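Local coordinates for protein putative D-lactate dehydrogenase (Chlamydomonas reinhardtii, PDB 4ZGS) that probably reduces pyruvate to D-lactate with NADH, as a chloroplast pyruvate reductase of the D-isomer specific 2-hydroxyacid dehydrogenase family, at residues 76-90 with 101-115. Sequence-based numbering, arbitrary orientation.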
ATOM      1  N   ALA A  76      21.160  13.728  30.828  1.00 63.88           N
ATOM      2  CA  ALA A  76      22.487  13.121  30.856  1.00 64.90           C
ATOM      3  C   ALA A  76      23.220  13.452  32.138  1.00 71.63           C
ATOM      4  O   ALA A  76      24.411  13.166  32.271  1.00 75.72           O
ATOM      5  CB  ALA A  76      23.305  13.562  29.652  1.00 62.79           C
ATOM      6  N   ARG A  77      22.499  14.073  33.065  1.00 72.97           N
ATOM      7  CA  ARG A  77      23.048  14.504  34.347  1.00 77.97           C
ATOM      8  C   ARG A  77      23.627  13.319  35.129  1.00 76.20           C
ATOM      9  O   ARG A  77      22.922  12.350  35.437  1.00 76.83           O
ATOM     10  CB  ARG A  77      21.954  15.158  35.173  1.00 80.07           C
ATOM     11  CG  ARG A  77      22.393  15.837  36.427  1.00 90.54           C
ATOM     12  CD  ARG A  77      21.131  16.131  37.200  1.00101.17           C
ATOM     13  NE  ARG A  77      20.172  16.924  36.435  1.00103.79           N
ATOM     14  CZ  ARG A  77      18.947  17.215  36.865  1.00108.92           C
ATOM     15  NH1 ARG A  77      18.542  16.774  38.050  1.00112.54           N
ATOM     16  NH2 ARG A  77      18.123  17.930  36.109  1.00108.21           N
ATOM     17  N   GLY A  78      24.906  13.398  35.471  1.00 77.21           N
ATOM     18  CA  GLY A  78      25.521  12.329  36.226  1.00 80.08           C
ATOM     19  C   GLY A  78      26.226  11.333  35.327  1.00 75.06           C
ATOM     20  O   GLY A  78      27.057  10.569  35.783  1.00 81.58           O
ATOM     21  N   TYR A  79      25.865  11.311  34.050  1.00 70.09           N
ATOM     22  CA  TYR A  79      26.444  10.341  33.130  1.00 69.19           C
ATOM     23  C   TYR A  79      27.795  10.724  32.519  1.00 68.86           C
ATOM     24  O   TYR A  79      28.135  11.897  32.354  1.00 70.51           O
ATOM     25  CB  TYR A  79      25.447  10.005  32.028  1.00 59.17           C
ATOM     26  CG  TYR A  79      24.292   9.194  32.555  1.00 60.57           C
ATOM     27  CD1 TYR A  79      24.306   7.808  32.480  1.00 59.00           C
ATOM     28  CD2 TYR A  79      23.206   9.803  33.162  1.00 61.51           C
ATOM     29  CE1 TYR A  79      23.262   7.055  32.973  1.00 59.18           C
ATOM     30  CE2 TYR A  79      22.155   9.053  33.643  1.00 61.18           C
ATOM     31  CZ  TYR A  79      22.191   7.687  33.547  1.00 60.44           C
ATOM     32  OH  TYR A  79      21.154   6.943  34.033  1.00 67.68           O
ATOM     33  N   ASP A  80      28.581   9.693  32.253  1.00 66.67           N
ATOM     34  CA  ASP A  80      29.940   9.856  31.768  1.00 72.94           C
ATOM     35  C   ASP A  80      30.084   9.993  30.264  1.00 70.01           C
ATOM     36  O   ASP A  80      30.873  10.802  29.776  1.00 68.69           O
ATOM     37  CB  ASP A  80      30.755   8.676  32.272  1.00 77.91           C
ATOM     38  CG  ASP A  80      30.729   8.594  33.780  1.00 84.38           C
ATOM     39  OD1 ASP A  80      31.113   9.589  34.432  1.00 87.19           O
ATOM     40  OD2 ASP A  80      30.281   7.554  34.307  1.00 88.29           O
ATOM     41  N   VAL A  81      29.304   9.198  29.537  1.00 67.64           N
ATOM     42  CA  VAL A  81      29.388   9.148  28.085  1.00 59.90           C
ATOM     43  C   VAL A  81      28.004   9.123  27.466  1.00 56.37           C
ATOM     44  O   VAL A  81      27.106   8.400  27.921  1.00 54.07           O
ATOM     45  CB  VAL A  81      30.207   7.925  27.595  1.00 81.24           C
ATOM     46  CG1 VAL A  81      29.873   6.699  28.409  1.00 85.96           C
ATOM     47  CG2 VAL A  81      29.992   7.681  26.105  1.00 71.38           C
ATOM     48  N   ALA A  82      27.833   9.947  26.439  1.00 55.94           N
ATOM     49  CA  ALA A  82      26.572  10.019  25.715  1.00 53.04           C
ATOM     50  C   ALA A  82      26.723   9.295  24.374  1.00 51.50           C
ATOM     51  O   ALA A  82      27.620   9.611  23.597  1.00 55.87           O
ATOM     52  CB  ALA A  82      26.146  11.486  25.510  1.00 47.58           C
ATOM     53  N   VAL A  83      25.885   8.296  24.119  1.00 50.00           N
ATOM     54  CA  VAL A  83      25.915   7.666  22.811  1.00 51.17           C
ATOM     55  C   VAL A  83      24.843   8.246  21.892  1.00 55.09           C
ATOM     56  O   VAL A  83      23.639   8.199  22.176  1.00 59.49           O
ATOM     57  CB  VAL A  83      25.750   6.152  22.893  1.00 50.71           C
ATOM     58  CG1 VAL A  83      25.905   5.561  21.495  1.00 45.21           C
ATOM     59  CG2 VAL A  83      26.798   5.551  23.819  1.00 51.36           C
ATOM     60  N   LEU A  84      25.314   8.732  20.751  1.00 54.43           N
ATOM     61  CA  LEU A  84      24.539   9.533  19.820  1.00 48.33           C
ATOM     62  C   LEU A  84      24.612   8.932  18.422  1.00 51.14           C
ATOM     63  O   LEU A  84      25.485   8.124  18.117  1.00 54.21           O
ATOM     64  CB  LEU A  84      25.085  10.966  19.768  1.00 49.45           C
ATOM     65  CG  LEU A  84      24.809  12.008  20.847  1.00 54.49           C
ATOM     66  CD1 LEU A  84      24.869  11.381  22.214  1.00 51.38           C
ATOM     67  CD2 LEU A  84      25.825  13.135  20.728  1.00 46.31           C
ATOM     68  N   PHE A  85      23.699   9.368  17.568  1.00 51.69           N
ATOM     69  CA  PHE A  85      23.587   8.890  16.210  1.00 47.53           C
ATOM     70  C   PHE A  85      23.508  10.126  15.332  1.00 55.96           C
ATOM     71  O   PHE A  85      23.541  11.254  15.844  1.00 55.11           O
ATOM     72  CB  PHE A  85      22.380   7.963  16.053  1.00 46.87           C
ATOM     73  CG  PHE A  85      22.318   7.242  14.735  1.00 54.88           C
ATOM     74  CD1 PHE A  85      23.426   6.559  14.234  1.00 55.34           C
ATOM     75  CD2 PHE A  85      21.126   7.223  14.006  1.00 59.40           C
ATOM     76  CE1 PHE A  85      23.366   5.893  13.014  1.00 54.55           C
ATOM     77  CE2 PHE A  85      21.050   6.556  12.797  1.00 62.27           C
ATOM     78  CZ  PHE A  85      22.178   5.882  12.295  1.00 60.55           C
ATOM     79  N   VAL A  86      23.447   9.916  14.020  1.00 59.65           N
ATOM     80  CA  VAL A  86      23.522  11.003  13.056  1.00 65.54           C
ATOM     81  C   VAL A  86      22.376  12.001  13.246  1.00 68.77           C
ATOM     82  O   VAL A  86      22.561  13.198  13.039  1.00 69.71           O
ATOM     83  CB  VAL A  86      23.516  10.453  11.605  1.00 70.30           C
ATOM     84  CG1 VAL A  86      22.196   9.772  11.305  1.00 72.11           C
ATOM     85  CG2 VAL A  86      23.813  11.549  10.591  1.00 74.00           C
ATOM     86  N   ASN A  87      21.197  11.506  13.620  1.00 75.10           N
ATOM     87  CA  ASN A  87      20.006  12.348  13.811  1.00 81.70           C
ATOM     88  C   ASN A  87      19.939  13.168  15.116  1.00 81.98           C
ATOM     89  O   ASN A  87      19.012  13.943  15.295  1.00 86.08           O
ATOM     90  CB  ASN A  87      18.726  11.503  13.701  1.00 84.03           C
ATOM     91  CG  ASN A  87      18.630  10.419  14.773  1.00 84.18           C
ATOM     92  OD1 ASN A  87      19.618  10.065  15.429  1.00 77.27           O
ATOM     93  ND2 ASN A  87      17.419   9.891  14.957  1.00 89.30           N
ATOM     94  N   ASP A  88      20.838  12.908  16.067  1.00 81.43           N
ATOM     95  CA  ASP A  88      20.873  13.600  17.379  1.00 71.26           C
ATOM     96  C   ASP A  88      21.499  14.996  17.332  1.00 75.23           C
ATOM     97  O   ASP A  88      22.406  15.217  16.551  1.00 68.60           O
ATOM     98  CB  ASP A  88      21.611  12.722  18.376  1.00 56.25           C
ATOM     99  CG  ASP A  88      20.806  11.498  18.760  1.00 56.52           C
ATOM    100  OD1 ASP A  88      19.625  11.640  19.164  1.00 57.02           O
ATOM    101  OD2 ASP A  88      21.340  10.376  18.589  1.00 55.96           O
ATOM    102  N   ARG A  89      21.065  15.947  18.160  1.00 84.02           N
ATOM    103  CA  ARG A  89      21.727  17.259  18.091  1.00 90.78           C
ATOM    104  C   ARG A  89      22.898  17.369  19.041  1.00 90.00           C
ATOM    105  O   ARG A  89      22.731  17.162  20.243  1.00 94.75           O
ATOM    106  CB  ARG A  89      20.780  18.416  18.480  1.00101.14           C
ATOM    107  CG  ARG A  89      19.710  18.911  17.539  1.00109.10           C
ATOM    108  CD  ARG A  89      18.865  20.028  18.169  1.00115.57           C
ATOM    109  NE  ARG A  89      17.686  20.267  17.335  1.00121.02           N
ATOM    110  CZ  ARG A  89      16.675  21.111  17.602  1.00130.69           C
ATOM    111  NH1 ARG A  89      16.642  21.873  18.714  1.00134.67           N
ATOM    112  NH2 ARG A  89      15.663  21.203  16.727  1.00136.35           N
ATOM    113  N   ALA A  90      24.087  17.653  18.510  1.00101.40           N
ATOM    114  CA  ALA A  90      25.042  18.441  19.271  1.00101.77           C
ATOM    115  C   ALA A  90      25.415  19.634  18.405  1.00102.83           C
ATOM    116  O   ALA A  90      26.368  19.568  17.640  1.00105.20           O
ATOM    117  CB  ALA A  90      26.276  17.634  19.647  1.00 95.87           C
ATOM    118  N   ALA A 101      26.357  18.550  32.597  1.00 87.23           N
ATOM    119  CA  ALA A 101      25.799  17.297  33.075  1.00 81.74           C
ATOM    120  C   ALA A 101      26.921  16.388  33.568  1.00 76.96           C
ATOM    121  O   ALA A 101      26.706  15.530  34.425  1.00 74.94           O
ATOM    122  CB  ALA A 101      24.986  16.611  31.964  1.00 76.46           C
ATOM    123  N   GLY A 102      28.131  16.612  33.064  1.00 75.89           N
ATOM    124  CA  GLY A 102      29.249  15.791  33.476  1.00 76.18           C
ATOM    125  C   GLY A 102      29.820  14.849  32.438  1.00 79.69           C
ATOM    126  O   GLY A 102      30.826  14.199  32.710  1.00 83.17           O
ATOM    127  N   VAL A 103      29.187  14.734  31.270  1.00 79.67           N
ATOM    128  CA  VAL A 103      29.684  13.824  30.234  1.00 78.55           C
ATOM    129  C   VAL A 103      30.973  14.360  29.575  1.00 76.66           C
ATOM    130  O   VAL A 103      31.009  15.500  29.085  1.00 72.74           O
ATOM    131  CB  VAL A 103      28.611  13.550  29.119  1.00 81.80           C
ATOM    132  CG1 VAL A 103      27.230  13.260  29.719  1.00 81.31           C
ATOM    133  CG2 VAL A 103      28.518  14.700  28.134  1.00 82.50           C
ATOM    134  N   LYS A 104      32.048  13.565  29.633  1.00 78.15           N
ATOM    135  CA  LYS A 104      33.291  13.903  28.933  1.00 78.70           C
ATOM    136  C   LYS A 104      33.506  13.183  27.601  1.00 76.80           C
ATOM    137  O   LYS A 104      34.452  13.504  26.890  1.00 77.72           O
ATOM    138  CB  LYS A 104      34.519  13.624  29.810  1.00 79.76           C
ATOM    139  CG  LYS A 104      34.813  14.637  30.895  1.00 87.16           C
ATOM    140  CD  LYS A 104      33.789  14.683  32.010  1.00 91.64           C
ATOM    141  CE  LYS A 104      34.186  15.752  33.034  1.00 91.22           C
ATOM    142  NZ  LYS A 104      33.235  15.851  34.171  1.00 92.37           N
ATOM    143  N   LEU A 105      32.619  12.272  27.219  1.00 73.60           N
ATOM    144  CA  LEU A 105      32.818  11.562  25.956  1.00 62.82           C
ATOM    145  C   LEU A 105      31.523  11.404  25.186  1.00 59.84           C
ATOM    146  O   LEU A 105      30.490  11.000  25.733  1.00 60.44           O
ATOM    147  CB  LEU A 105      33.439  10.186  26.194  1.00 57.41           C
ATOM    148  CG  LEU A 105      33.637   9.373  24.920  1.00 50.86           C
ATOM    149  CD1 LEU A 105      34.758  10.005  24.110  1.00 50.62           C
ATOM    150  CD2 LEU A 105      33.970   7.941  25.259  1.00 49.38           C
ATOM    151  N   ILE A 106      31.583  11.716  23.903  1.00 54.82           N
ATOM    152  CA  ILE A 106      30.457  11.460  23.045  1.00 52.85           C
ATOM    153  C   ILE A 106      30.837  10.368  22.072  1.00 54.05           C
ATOM    154  O   ILE A 106      31.795  10.524  21.313  1.00 60.68           O
ATOM    155  CB  ILE A 106      30.023  12.742  22.286  1.00 65.11           C
ATOM    156  CG1 ILE A 106      29.260  13.685  23.217  1.00 61.30           C
ATOM    157  CG2 ILE A 106      29.166  12.397  21.049  1.00 65.25           C
ATOM    158  CD1 ILE A 106      28.995  15.040  22.617  1.00 63.89           C
ATOM    159  N   ALA A 107      30.089   9.265  22.083  1.00 53.89           N
ATOM    160  CA  ALA A 107      30.334   8.173  21.126  1.00 48.31           C
ATOM    161  C   ALA A 107      29.227   8.097  20.094  1.00 50.00           C
ATOM    162  O   ALA A 107      28.062   7.869  20.422  1.00 53.23           O
ATOM    163  CB  ALA A 107      30.459   6.834  21.837  1.00 45.89           C
ATOM    164  N   LEU A 108      29.599   8.299  18.840  1.00 53.14           N
ATOM    165  CA  LEU A 108      28.677   8.150  17.741  1.00 51.05           C
ATOM    166  C   LEU A 108      28.603   6.666  17.372  1.00 54.36           C
ATOM    167  O   LEU A 108      29.628   6.018  17.201  1.00 62.95           O
ATOM    168  CB  LEU A 108      29.135   8.968  16.528  1.00 53.04           C
ATOM    169  CG  LEU A 108      29.053  10.505  16.397  1.00 56.15           C
ATOM    170  CD1 LEU A 108      27.690  11.091  16.848  1.00 53.87           C
ATOM    171  CD2 LEU A 108      30.195  11.195  17.078  1.00 51.87           C
ATOM    172  N   ARG A 109      27.385   6.162  17.222  1.00 54.55           N
ATOM    173  CA  ARG A 109      27.071   4.797  16.809  1.00 46.75           C
ATOM    174  C   ARG A 109      27.107   4.807  15.296  1.00 47.88           C
ATOM    175  O   ARG A 109      26.416   4.016  14.649  1.00 48.70           O
ATOM    176  CB  ARG A 109      25.686   4.326  17.258  1.00 48.47           C
ATOM    177  CG  ARG A 109      25.311   4.391  18.698  1.00 58.11           C
ATOM    178  CD  ARG A 109      23.899   5.002  18.845  1.00 62.27           C
ATOM    179  NE  ARG A 109      23.028   4.439  17.845  1.00 64.60           N
ATOM    180  CZ  ARG A 109      21.833   4.904  17.499  1.00 66.36           C
ATOM    181  NH1 ARG A 109      21.293   5.950  18.112  1.00 67.61           N
ATOM    182  NH2 ARG A 109      21.173   4.293  16.524  1.00 66.35           N
ATOM    183  N   CYS A 110      27.718   5.843  14.737  1.00 48.41           N
ATOM    184  CA  CYS A 110      27.744   6.043  13.288  1.00 50.12           C
ATOM    185  C   CYS A 110      29.099   6.601  12.832  1.00 51.86           C
ATOM    186  O   CYS A 110      29.960   6.860  13.643  1.00 49.35           O
ATOM    187  CB  CYS A 110      26.629   7.012  12.887  1.00 56.49           C
ATOM    188  SG  CYS A 110      26.757   8.580  13.827  1.00 65.54           S
ATOM    189  N   ALA A 111      29.278   6.825  11.539  1.00 61.21           N
ATOM    190  CA  ALA A 111      30.509   7.442  11.080  1.00 68.32           C
ATOM    191  C   ALA A 111      30.383   8.936  10.857  1.00 75.95           C
ATOM    192  O   ALA A 111      31.389   9.633  10.813  1.00 78.63           O
ATOM    193  CB  ALA A 111      30.960   6.775   9.763  1.00 70.84           C
ATOM    194  N   GLY A 112      29.155   9.442  10.762  1.00 80.69           N
ATOM    195  CA  GLY A 112      28.960  10.875  10.619  1.00 82.27           C
ATOM    196  C   GLY A 112      29.057  11.656  11.911  1.00 82.43           C
ATOM    197  O   GLY A 112      28.288  11.426  12.845  1.00 83.22           O
ATOM    198  N   PHE A 113      29.992  12.600  11.944  1.00 85.64           N
ATOM    199  CA  PHE A 113      30.106  13.603  13.003  1.00 85.51           C
ATOM    200  C   PHE A 113      29.585  14.971  12.558  1.00 94.44           C
ATOM    201  O   PHE A 113      29.681  15.956  13.285  1.00 97.95           O
ATOM    202  CB  PHE A 113      31.552  13.694  13.514  1.00 78.62           C
ATOM    203  CG  PHE A 113      32.587  13.830  12.437  1.00 75.94           C
ATOM    204  CD1 PHE A 113      32.932  12.749  11.642  1.00 74.33           C
ATOM    205  CD2 PHE A 113      33.239  15.035  12.233  1.00 79.78           C
ATOM    206  CE1 PHE A 113      33.905  12.874  10.652  1.00 74.31           C
ATOM    207  CE2 PHE A 113      34.211  15.167  11.245  1.00 79.73           C
ATOM    208  CZ  PHE A 113      34.538  14.087  10.453  1.00 75.67           C
ATOM    209  N   ASP A 114      29.055  15.013  11.345  1.00102.41           N
ATOM    210  CA  ASP A 114      28.682  16.249  10.671  1.00112.77           C
ATOM    211  C   ASP A 114      27.843  17.181  11.569  1.00111.44           C
ATOM    212  O   ASP A 114      28.010  18.399  11.547  1.00111.96           O
ATOM    213  CB  ASP A 114      27.927  15.900   9.381  1.00117.70           C
ATOM    214  CG  ASP A 114      28.139  16.919   8.273  1.00127.94           C
ATOM    215  OD1 ASP A 114      28.945  17.857   8.455  1.00134.71           O
ATOM    216  OD2 ASP A 114      27.525  16.754   7.199  1.00130.20           O
ATOM    217  N   ARG A 115      26.922  16.611  12.333  1.00106.42           N
ATOM    218  CA  ARG A 115      26.038  17.405  13.180  1.00103.82           C
ATOM    219  C   ARG A 115      26.595  17.795  14.559  1.00100.56           C
ATOM    220  O   ARG A 115      26.036  18.665  15.213  1.00105.56           O
ATOM    221  CB  ARG A 115      24.711  16.677  13.335  1.00108.06           C
ATOM    222  CG  ARG A 115      23.650  17.423  14.120  1.00116.41           C
ATOM    223  CD  ARG A 115      22.326  16.670  13.949  1.00123.81           C
ATOM    224  NE  ARG A 115      21.312  16.979  14.953  1.00135.20           N
ATOM    225  CZ  ARG A 115      20.039  16.616  14.837  1.00143.04           C
ATOM    226  NH1 ARG A 115      19.626  15.983  13.751  1.00144.63           N
ATOM    227  NH2 ARG A 115      19.178  16.883  15.797  1.00146.06           N
TER
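Strands 81-84 and 105-108 pair in parallel, their short axes 4.7 Å apart and 23° off true alignment, with A82 and L84 bonding alternately to L105, A107 and R109. Helix 92-101 links them as a beta-alpha-beta crossover in the five-stranded parallel sheet of the smaller domain, apart from the Rossmann-type NAD domain. The ladder runs from A82 N to L105 O (2.9 Å) through to R109 N on L84 O (2.9 Å). Before it, D80 O receives weak bonds from K104 N and L105 N. At the helix end, G102 has positive phi in a Schellman motif, and A101 O accepts G78 N at 3.0 Å.

V81 and L105 lie side by side on the face covered by helix 341-359, where I355 also meets V81 and A107. On the other face, the L84 CD2 methyl meets I106 CG2 at 3.4 Å, and L84 CB meets L108 CD1.

Past the strand ends, the R109 chain bends at chi2 and chi3 and lays its guanidinium flat on the F85 ring. The planes are 19° apart and the centres 4.3 Å, with R109 NH2 over the face toward the rim. A chi1 of -170° swings the F85 ring away from its own backbone N to meet R109. V86 CG1 sits over the opposite face, toward the rim. F85 also packs on L168 of the second subunit. D88 OD2 accepts F85 N through its anti lone pair, while D88 OD1 is held by S41 and L68. C110 approaches the F85 ring obliquely, with its SG in a sulfur-aromatic contact and its CB 3.5 Å from F85 CE1.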